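Local coordinates for protein Phthiocerol/phenolphthiocerol synthesis polyketide synthase type I PpsC (Mycobacterium tuberculosis, PDB 5NJI) that probably dehydrates beta-hydroxyacyl intermediates through its dehydratase domain during polyketide assembly of phthiocerol lipids, and here binds a twelve-carbon enoyl-CoA, at residues L197-A205 with T235-T243; D119-I127 with T138-R146. The protein carries 1 engineered substitution. All coordinates share one frame; numbering follows the deposited sequence.

Contact 1. Residues L197-A205 with T235-T243. With 8Z2 (~{S}-[2-[3-[[(2~{R})-4-[[[(2~{R},3~{S},4~{R},5~{R})-5-(6-aminopurin-9-yl)-4-oxidanyl-3-phosphonooxy-oxolan-2-yl]methoxy-oxidanyl-phosphoryl]oxy-oxidanyl-phosphoryl]oxy-3,3-dimethyl-2-oxidanyl-butanoyl]amino]propanoylamino]ethyl] (~{E})-dodec-2-enethioate), chain B.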
loop_
_atom_site.group_PDB
_atom_site.type_symbol
_atom_site.label_atom_id
_atom_site.label_comp_id
_atom_site.label_asym_id
_atom_site.label_seq_id
_atom_site.Cartn_x
_atom_site.Cartn_y
_atom_site.Cartn_z
ATOM N N LEU A 197 -11.431 0.046 -16.873
ATOM C CA LEU A 197 -11.505 -1.211 -16.158
ATOM C C LEU A 197 -12.064 -2.282 -17.079
ATOM O O LEU A 197 -12.947 -2.000 -17.890
ATOM C CB LEU A 197 -12.365 -1.024 -14.902
ATOM C CG LEU A 197 -12.405 -2.099 -13.829
ATOM C CD1 LEU A 197 -11.001 -2.420 -13.316
ATOM C CD2 LEU A 197 -13.283 -1.618 -12.700
ATOM N N ALA A 198 -11.522 -3.494 -16.958
ATOM C CA ALA A 198 -11.991 -4.665 -17.686
ATOM C C ALA A 198 -11.656 -5.897 -16.858
ATOM O O ALA A 198 -10.818 -5.847 -15.956
ATOM C CB ALA A 198 -11.364 -4.751 -19.079
ATOM N N VAL A 199 -12.333 -7.003 -17.154
ATOM C CA VAL A 199 -12.054 -8.278 -16.501
ATOM C C VAL A 199 -12.029 -9.355 -17.569
ATOM O O VAL A 199 -12.876 -9.368 -18.467
ATOM C CB VAL A 199 -13.079 -8.606 -15.400
ATOM C CG1 VAL A 199 -14.486 -8.746 -15.974
ATOM C CG2 VAL A 199 -12.675 -9.866 -14.644
ATOM N N THR A 200 -11.045 -10.245 -17.482
ATOM C CA THR A 200 -10.893 -11.291 -18.481
ATOM C C THR A 200 -11.841 -12.450 -18.190
ATOM O O THR A 200 -12.494 -12.525 -17.145
ATOM C CB THR A 200 -9.450 -11.812 -18.534
ATOM O OG1 THR A 200 -9.173 -12.593 -17.363
ATOM C CG2 THR A 200 -8.450 -10.673 -18.641
ATOM N N GLN A 201 -11.916 -13.378 -19.152
ATOM C CA GLN A 201 -12.742 -14.565 -18.956
ATOM C C GLN A 201 -12.257 -15.373 -17.758
ATOM O O GLN A 201 -13.060 -15.971 -17.035
ATOM C CB GLN A 201 -12.739 -15.427 -20.222
ATOM C CG GLN A 201 -13.193 -14.702 -21.481
ATOM C CD GLN A 201 -14.551 -14.051 -21.323
ATOM O OE1 GLN A 201 -15.582 -14.721 -21.385
ATOM N NE2 GLN A 201 -14.560 -12.739 -21.114
ATOM N N ALA A 202 -10.941 -15.403 -17.535
ATOM C CA ALA A 202 -10.376 -16.097 -16.385
ATOM C C ALA A 202 -10.586 -15.343 -15.078
ATOM O O ALA A 202 -10.215 -15.862 -14.020
ATOM C CB ALA A 202 -8.883 -16.335 -16.603
ATOM N N GLY A 203 -11.154 -14.141 -15.126
ATOM C CA GLY A 203 -11.462 -13.377 -13.930
ATOM C C GLY A 203 -10.385 -12.414 -13.484
ATOM O O GLY A 203 -10.465 -11.897 -12.361
ATOM N N VAL A 204 -9.386 -12.166 -14.311
ATOM C CA VAL A 204 -8.312 -11.240 -13.973
ATOM C C VAL A 204 -8.762 -9.824 -14.304
ATOM O O VAL A 204 -9.373 -9.573 -15.349
ATOM C CB VAL A 204 -7.027 -11.621 -14.729
ATOM C CG1 VAL A 204 -5.876 -10.677 -14.395
ATOM C CG2 VAL A 204 -6.641 -13.063 -14.426
ATOM N N ALA A 205 -8.475 -8.885 -13.403
ATOM C CA ALA A 205 -8.861 -7.498 -13.601
ATOM C C ALA A 205 -7.715 -6.721 -14.219
ATOM O O ALA A 205 -6.554 -6.887 -13.836
ATOM C CB ALA A 205 -9.267 -6.843 -12.276
ATOM N N THR A 235 -7.785 -2.706 -7.987
ATOM C CA THR A 235 -8.101 -3.551 -9.135
ATOM C C THR A 235 -8.629 -4.906 -8.695
ATOM O O THR A 235 -9.404 -5.537 -9.422
ATOM C CB THR A 235 -6.858 -3.743 -10.005
ATOM O OG1 THR A 235 -5.912 -4.545 -9.308
ATOM C CG2 THR A 235 -6.201 -2.442 -10.338
ATOM N N LEU A 236 -8.215 -5.376 -7.516
ATOM C CA LEU A 236 -8.655 -6.677 -7.032
ATOM C C LEU A 236 -10.153 -6.704 -6.801
ATOM O O LEU A 236 -10.757 -7.780 -6.859
ATOM C CB LEU A 236 -7.915 -7.031 -5.747
ATOM C CG LEU A 236 -6.412 -7.203 -5.940
ATOM C CD1 LEU A 236 -5.750 -7.353 -4.572
ATOM C CD2 LEU A 236 -6.054 -8.391 -6.847
ATOM N N GLY A 237 -10.764 -5.536 -6.609
ATOM C CA GLY A 237 -12.197 -5.420 -6.433
ATOM C C GLY A 237 -13.000 -5.722 -7.675
ATOM O O GLY A 237 -14.224 -5.861 -7.578
ATOM N N ALA A 238 -12.356 -5.810 -8.831
ATOM C CA ALA A 238 -13.054 -6.093 -10.078
ATOM C C ALA A 238 -12.845 -7.517 -10.557
ATOM O O ALA A 238 -13.373 -7.879 -11.611
ATOM C CB ALA A 238 -12.613 -5.116 -11.167
ATOM N N THR A 239 -12.103 -8.337 -9.817
ATOM C CA THR A 239 -11.918 -9.726 -10.208
ATOM C C THR A 239 -13.221 -10.510 -10.055
ATOM O O THR A 239 -14.141 -10.111 -9.347
ATOM C CB THR A 239 -10.838 -10.397 -9.363
ATOM O OG1 THR A 239 -11.202 -10.303 -7.984
ATOM C CG2 THR A 239 -9.468 -9.750 -9.622
ATOM N N ARG A 240 -13.279 -11.661 -10.729
ATOM C CA ARG A 240 -14.448 -12.524 -10.591
ATOM C C ARG A 240 -14.673 -12.920 -9.138
ATOM O O ARG A 240 -15.810 -12.912 -8.655
ATOM C CB ARG A 240 -14.303 -13.769 -11.464
ATOM C CG ARG A 240 -15.562 -14.650 -11.452
ATOM C CD ARG A 240 -15.718 -15.453 -12.734
ATOM N NE ARG A 240 -14.492 -16.152 -13.104
ATOM C CZ ARG A 240 -14.423 -17.108 -14.023
ATOM N NH1 ARG A 240 -15.514 -17.499 -14.669
ATOM N NH2 ARG A 240 -13.260 -17.682 -14.292
ATOM N N THR A 241 -13.604 -13.273 -8.419
ATOM C CA THR A 241 -13.756 -13.632 -7.014
ATOM C C THR A 241 -14.396 -12.494 -6.232
ATOM O O THR A 241 -15.279 -12.716 -5.396
ATOM C CB THR A 241 -12.391 -13.996 -6.427
ATOM O OG1 THR A 241 -11.866 -15.120 -7.126
ATOM C CG2 THR A 241 -12.491 -14.348 -4.957
ATOM N N ALA A 242 -13.981 -11.261 -6.510
ATOM C CA ALA A 242 -14.511 -10.125 -5.770
ATOM C C ALA A 242 -15.970 -9.859 -6.110
ATOM O O ALA A 242 -16.769 -9.554 -5.222
ATOM C CB ALA A 242 -13.681 -8.877 -6.053
ATOM N N THR A 243 -16.327 -9.908 -7.391
ATOM C CA THR A 243 -17.697 -9.580 -7.757
ATOM C C THR A 243 -18.653 -10.702 -7.353
ATOM O O THR A 243 -19.801 -10.434 -6.981
ATOM C CB THR A 243 -17.778 -9.261 -9.255
ATOM O OG1 THR A 243 -17.259 -10.348 -10.023
ATOM C CG2 THR A 243 -16.959 -8.009 -9.582
HETATM C C2 8Z2 B . 2.197 -11.455 15.174
HETATM C C4 8Z2 B . -0.054 -11.380 15.814
HETATM C C5 8Z2 B . 0.313 -11.209 17.062
HETATM C C6 8Z2 B . 1.579 -11.178 17.396
HETATM C C8 8Z2 B . -1.802 -11.231 17.060
HETATM C C10 8Z2 B . -11.718 -6.033 -2.515
HETATM C C11 8Z2 B . -11.936 -7.429 -2.942
HETATM C C12 8Z2 B . -13.194 -7.956 -2.365
HETATM N N9 8Z2 B . -1.371 -11.333 15.806
HETATM N N7 8Z2 B . -0.757 -11.094 17.807
HETATM N N3 8Z2 B . 0.870 -11.507 14.845
HETATM N N1 8Z2 B . 2.545 -11.303 16.485
HETATM N N6 8Z2 B . 1.792 -11.006 18.676
HETATM C "C1'" 8Z2 B . -1.727 -11.555 14.258
HETATM C "C2'" 8Z2 B . -1.621 -13.032 14.206
HETATM O "O2'" 8Z2 B . -0.845 -13.122 13.019
HETATM C "C3'" 8Z2 B . -3.171 -13.486 14.178
HETATM O "O3'" 8Z2 B . -3.255 -14.872 14.622
HETATM C "C4'" 8Z2 B . -3.465 -12.702 12.732
HETATM O "O4'" 8Z2 B . -2.877 -11.383 13.145
HETATM C "C5'" 8Z2 B . -4.818 -12.394 12.111
HETATM O "O5'" 8Z2 B . -5.651 -11.577 12.843
HETATM P P1 8Z2 B . -6.137 -11.801 14.221
HETATM O O11 8Z2 B . -5.049 -11.137 14.929
HETATM O O12 8Z2 B . -6.095 -13.187 14.753
HETATM O O6 8Z2 B . -7.651 -11.082 14.542
HETATM P P2 8Z2 B . -7.739 -9.739 15.433
HETATM O O21 8Z2 B . -6.411 -9.437 16.248
HETATM O O22 8Z2 B . -8.735 -9.403 16.367
HETATM O O7 8Z2 B . -7.918 -8.778 14.124
HETATM C CPA 8Z2 B . -8.202 -9.144 12.762
HETATM C CPB 8Z2 B . -8.244 -7.781 12.020
HETATM C CP8 8Z2 B . -6.895 -7.091 12.286
HETATM C CP7 8Z2 B . -8.452 -7.940 10.548
HETATM C CP9 8Z2 B . -9.383 -6.951 12.602
HETATM O OP3 8Z2 B . -5.937 -7.933 11.776
HETATM C CP6 8Z2 B . -6.747 -5.684 11.650
HETATM O OP2 8Z2 B . -7.490 -4.834 11.985
HETATM N NP2 8Z2 B . -5.678 -5.450 10.905
HETATM C CP5 8Z2 B . -5.326 -4.192 10.284
HETATM C CP4 8Z2 B . -5.868 -4.151 8.869
HETATM C CP3 8Z2 B . -5.483 -2.788 8.248
HETATM O OP1 8Z2 B . -5.261 -1.858 8.946
HETATM N NP1 8Z2 B . -5.432 -2.699 6.942
HETATM C CP2 8Z2 B . -5.042 -1.499 6.266
HETATM C CP1 8Z2 B . -6.135 -0.490 6.251
HETATM S S 8Z2 B . -7.533 -1.049 5.229
HETATM P P3 8Z2 B . -2.690 -15.140 16.267
HETATM O O31 8Z2 B . -3.369 -13.818 17.069
HETATM O O32 8Z2 B . -1.328 -14.933 16.544
HETATM O O33 8Z2 B . -3.090 -16.343 17.004
HETATM C CA1 8Z2 B . -6.975 -0.879 3.811
HETATM C CA2 8Z2 B . -7.916 -1.211 2.714
HETATM O OA1 8Z2 B . -5.895 -0.509 3.474
HETATM C CA3 8Z2 B . -7.411 -1.114 1.328
HETATM C CA4 8Z2 B . -8.339 -1.491 0.247
HETATM C CA5 8Z2 B . -7.669 -1.605 -1.099
HETATM C CA6 8Z2 B . -8.674 -2.057 -2.148
HETATM C CA7 8Z2 B . -8.958 -3.573 -2.041
HETATM C CA8 8Z2 B . -10.251 -3.977 -2.720
HETATM C CA9 8Z2 B . -10.404 -5.505 -2.953
HETATM O O HOH W 1 -11.532 -16.164 -11.429
HETATM O O HOH W 2 -10.332 -18.572 -13.345
#
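Ala238 turns its methyl into a cleft between Leu197 and Ala205, and this is the tightly packed half of the contact. Both Leu197 methyls reach it, CD1 at 3.8 Å from Ala238 CB, and Ala205 CB meets it at 3.9 Å. Val199 leans on the same turn, its CG2 lying 3.7 Å from Ala238 O. The beta-turn of residues 200-203 then comes up against the helix start: Arg240 N donates to Gly203 O (3.3 Å, 160° at the hydrogen). Gly203 lets the turn come this close, with Arg240 CB 3.8 Å from Gly203 CA. Thr239 is the N-cap; its OG1, placed between backbone N and carbonyl carbon (chi1 58°), donates to Leu236 O and accepts from Ala242 N. On the solvent side the fit is looser. The Arg240 chain bends at chi3 and lays one guanidinium face over Gln201 O without bonding to it. Two waters donate to Ala202 O and weakly accept from Arg240, one from NE, the other from NH2. One backbone hydrogen bond and a small apolar cluster thus join the segments, the arginine end being held mainly through weak water contacts, while Gly237 N lies 3.7 Å from CA9 of 8Z2.

Contact 2. Residues D119-I127 with T138-R146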
loop_
_atom_site.group_PDB
_atom_site.type_symbol
_atom_site.label_atom_id
_atom_site.label_comp_id
_atom_site.label_asym_id
_atom_site.label_seq_id
_atom_site.Cartn_x
_atom_site.Cartn_y
_atom_site.Cartn_z
ATOM N N ASP A 119 20.225 -4.802 9.791
ATOM C CA ASP A 119 21.372 -4.345 9.019
ATOM C C ASP A 119 20.952 -4.175 7.564
ATOM O O ASP A 119 19.778 -4.336 7.211
ATOM C CB ASP A 119 22.566 -5.306 9.182
ATOM C CG ASP A 119 22.305 -6.702 8.620
ATOM O OD1 ASP A 119 21.430 -6.881 7.749
ATOM O OD2 ASP A 119 23.002 -7.641 9.058
ATOM N N GLU A 120 21.936 -3.816 6.781
ATOM C CA GLU A 120 21.683 -3.418 5.420
ATOM C C GLU A 120 21.261 -4.547 4.492
ATOM O O GLU A 120 21.007 -4.291 3.370
ATOM C CB GLU A 120 22.773 -2.515 4.759
ATOM C CG GLU A 120 23.971 -3.219 4.120
ATOM C CD GLU A 120 24.904 -2.224 3.351
ATOM O OE1 GLU A 120 25.301 -2.421 2.169
ATOM O OE2 GLU A 120 25.276 -1.191 3.958
ATOM N N GLN A 121 21.244 -5.776 4.973
ATOM C CA GLN A 121 20.795 -6.942 4.228
ATOM C C GLN A 121 19.364 -7.306 4.568
ATOM O O GLN A 121 18.597 -7.696 3.680
ATOM C CB GLN A 121 21.689 -8.153 4.526
ATOM C CG GLN A 121 23.107 -8.025 4.017
ATOM C CD GLN A 121 23.153 -7.696 2.551
ATOM O OE1 GLN A 121 23.820 -6.749 2.143
ATOM N NE2 GLN A 121 22.429 -8.465 1.743
ATOM N N ARG A 122 19.009 -7.209 5.847
ATOM C CA ARG A 122 17.677 -7.556 6.321
ATOM C C ARG A 122 17.428 -6.789 7.607
ATOM O O ARG A 122 18.271 -6.813 8.508
ATOM C CB ARG A 122 17.548 -9.060 6.569
ATOM C CG ARG A 122 16.191 -9.526 7.070
ATOM C CD ARG A 122 16.121 -11.042 7.074
ATOM N NE ARG A 122 14.832 -11.545 7.537
ATOM C CZ ARG A 122 14.534 -11.811 8.805
ATOM N NH1 ARG A 122 15.432 -11.621 9.763
ATOM N NH2 ARG A 122 13.330 -12.270 9.118
ATOM N N CYS A 123 16.279 -6.126 7.696
ATOM C CA CYS A 123 15.952 -5.336 8.876
ATOM C C CYS A 123 14.465 -5.493 9.193
ATOM O O CYS A 123 13.671 -5.927 8.358
ATOM C CB CYS A 123 16.337 -3.864 8.680
ATOM S SG CYS A 123 15.499 -3.041 7.331
ATOM N N GLN A 124 14.111 -5.194 10.443
ATOM C CA GLN A 124 12.774 -5.399 10.972
ATOM C C GLN A 124 12.232 -4.042 11.380
ATOM O O GLN A 124 12.895 -3.299 12.113
ATOM C CB GLN A 124 12.764 -6.356 12.185
ATOM C CG GLN A 124 13.443 -7.691 11.946
ATOM C CD GLN A 124 12.588 -8.646 11.141
ATOM O OE1 GLN A 124 11.402 -8.399 10.915
ATOM N NE2 GLN A 124 13.186 -9.747 10.704
ATOM N N VAL A 125 11.035 -3.727 10.913
ATOM C CA VAL A 125 10.398 -2.445 11.173
ATOM C C VAL A 125 9.128 -2.704 11.965
ATOM O O VAL A 125 8.399 -3.659 11.690
ATOM C CB VAL A 125 10.099 -1.712 9.851
ATOM C CG1 VAL A 125 9.307 -0.431 10.089
ATOM C CG2 VAL A 125 11.378 -1.402 9.111
ATOM N N GLU A 126 8.864 -1.861 12.961
ATOM C CA GLU A 126 7.625 -1.940 13.728
ATOM C C GLU A 126 7.029 -0.544 13.786
ATOM O O GLU A 126 7.757 0.441 13.957
ATOM C CB GLU A 126 7.855 -2.529 15.133
ATOM C CG GLU A 126 6.585 -2.840 15.911
ATOM C CD GLU A 126 6.793 -3.917 16.966
ATOM O OE1 GLU A 126 7.866 -4.565 16.967
ATOM O OE2 GLU A 126 5.875 -4.113 17.795
ATOM N N ILE A 127 5.713 -0.452 13.590
ATOM C CA ILE A 127 5.012 0.821 13.496
ATOM C C ILE A 127 3.933 0.848 14.563
ATOM O O ILE A 127 3.050 -0.016 14.581
ATOM C CB ILE A 127 4.410 1.031 12.098
ATOM C CG1 ILE A 127 5.539 1.092 11.077
ATOM C CG2 ILE A 127 3.561 2.306 12.056
ATOM C CD1 ILE A 127 5.061 0.980 9.656
ATOM N N THR A 138 0.837 -1.503 18.671
ATOM C CA THR A 138 1.477 -1.906 17.417
ATOM C C THR A 138 0.451 -2.031 16.293
ATOM O O THR A 138 -0.540 -2.752 16.431
ATOM C CB THR A 138 2.210 -3.235 17.591
ATOM O OG1 THR A 138 3.258 -3.083 18.566
ATOM C CG2 THR A 138 2.819 -3.689 16.279
ATOM N N HIS A 139 0.698 -1.344 15.178
ATOM C CA HIS A 139 -0.212 -1.391 14.043
ATOM C C HIS A 139 0.292 -2.256 12.914
ATOM O O HIS A 139 -0.517 -2.859 12.206
ATOM C CB HIS A 139 -0.478 0.023 13.518
ATOM C CG HIS A 139 -1.221 0.863 14.497
ATOM N ND1 HIS A 139 -2.578 0.744 14.694
ATOM C CD2 HIS A 139 -0.788 1.790 15.384
ATOM C CE1 HIS A 139 -2.955 1.568 15.657
ATOM N NE2 HIS A 139 -1.888 2.220 16.086
ATOM N N ALA A 140 1.601 -2.332 12.713
ATOM C CA ALA A 140 2.148 -3.094 11.610
ATOM C C ALA A 140 3.576 -3.469 11.948
ATOM O O ALA A 140 4.252 -2.773 12.698
ATOM C CB ALA A 140 2.100 -2.305 10.295
ATOM N N THR A 141 4.020 -4.580 11.371
ATOM C CA THR A 141 5.406 -5.003 11.410
ATOM C C THR A 141 5.819 -5.361 9.998
ATOM O O THR A 141 4.982 -5.773 9.192
ATOM C CB THR A 141 5.624 -6.215 12.320
ATOM O OG1 THR A 141 4.778 -7.290 11.894
ATOM C CG2 THR A 141 5.306 -5.870 13.744
ATOM N N ALA A 142 7.104 -5.182 9.685
ATOM C CA ALA A 142 7.571 -5.519 8.348
ATOM C C ALA A 142 8.993 -6.048 8.398
ATOM O O ALA A 142 9.813 -5.616 9.209
ATOM C CB ALA A 142 7.529 -4.331 7.393
ATOM N N THR A 143 9.273 -7.004 7.525
ATOM C CA THR A 143 10.639 -7.422 7.252
ATOM C C THR A 143 11.046 -6.852 5.902
ATOM O O THR A 143 10.392 -7.115 4.883
ATOM C CB THR A 143 10.762 -8.943 7.265
ATOM O OG1 THR A 143 10.400 -9.438 8.552
ATOM C CG2 THR A 143 12.187 -9.346 6.963
ATOM N N VAL A 144 12.120 -6.074 5.898
ATOM C CA VAL A 144 12.643 -5.428 4.703
ATOM C C VAL A 144 13.994 -6.040 4.372
ATOM O O VAL A 144 14.813 -6.290 5.263
ATOM C CB VAL A 144 12.768 -3.905 4.902
ATOM C CG1 VAL A 144 13.354 -3.227 3.683
ATOM C CG2 VAL A 144 11.408 -3.298 5.258
ATOM N N ALA A 145 14.233 -6.278 3.085
ATOM C CA ALA A 145 15.456 -6.934 2.653
ATOM C C ALA A 145 15.955 -6.260 1.383
ATOM O O ALA A 145 15.233 -5.520 0.717
ATOM C CB ALA A 145 15.232 -8.437 2.432
ATOM N N ARG A 146 17.213 -6.514 1.045
ATOM C CA ARG A 146 17.735 -6.013 -0.215
ATOM C C ARG A 146 16.916 -6.537 -1.391
ATOM O O ARG A 146 16.485 -7.691 -1.407
ATOM C CB ARG A 146 19.208 -6.412 -0.378
ATOM C CG ARG A 146 20.176 -5.635 0.517
ATOM C CD ARG A 146 20.251 -4.152 0.149
ATOM N NE ARG A 146 21.364 -3.845 -0.746
ATOM C CZ ARG A 146 22.550 -3.386 -0.352
ATOM N NH1 ARG A 146 22.804 -3.172 0.933
ATOM N NH2 ARG A 146 23.493 -3.140 -1.252
#
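Arg146 folds back through chi2 and chi3 (-66° and -96°) to bring its guanidinium against Glu120, whose chain runs extended beyond CG. Arg146 NH1 makes a salt bridge with Glu120 OE1 (2.9 Å), in the guanidinium plane but above that of the carboxylate, and also donates to Glu120 O at 3.2 Å, so one nitrogen grips both side chain and backbone. Gln124 bends at chi2 (-77°) to lie beside Thr143, and its OE1 accepts from Thr143 OG1 (2.8 Å). The extended Arg122 passes Thr143 CG2 with its NE at 3.5 Å. Glu126 crosses Thr138 at about a right angle, and the anti lone pair of OE2 takes the OG1 proton at 2.9 Å; the same oxygen has a salt bridge to Arg128. The face bearing Cys123, Val125 and Ile127 is apolar: Cys123 SG rests on Val144 CB, while Ile127 packs against Tyr73 and Ile76 of helix 70-84. Ile127 O accepts from His139 N at 2.8 Å and, more weakly, from Ala140 N (3.3 Å). Two residues facing one make a classic beta bulge near the hairpin's turn end; hydrogen-bonded pairs Cys123-Val144, Val125-Ala142 and Ile127-Ala140 build this antiparallel hairpin, consistent with the dehydratase hot-dog fold.

Overall arrangement
Contact 2 (119-127 with 138-146) closes before contact 1 (197-205 with 235-243) opens, and the two lie on opposite sides of the chain's centre. Their centres are 32 Å apart and their nearest atoms about 18 Å, with no touch. Both reach the same run of antiparallel strands that spans the chain: contact 2 pairs strands 122-130 and 136-146, whereas contact 1 brings strand 194-200 and its following turn against the start of helix 240-246. This fits the double hot-dog architecture of polyketide synthase dehydratases, with one contact in each half. The ligand extends between them, its acyl end reaching contact 1 and its adenine end lying about 6 Å from the side chain of Thr141 in contact 2 (nearest atoms).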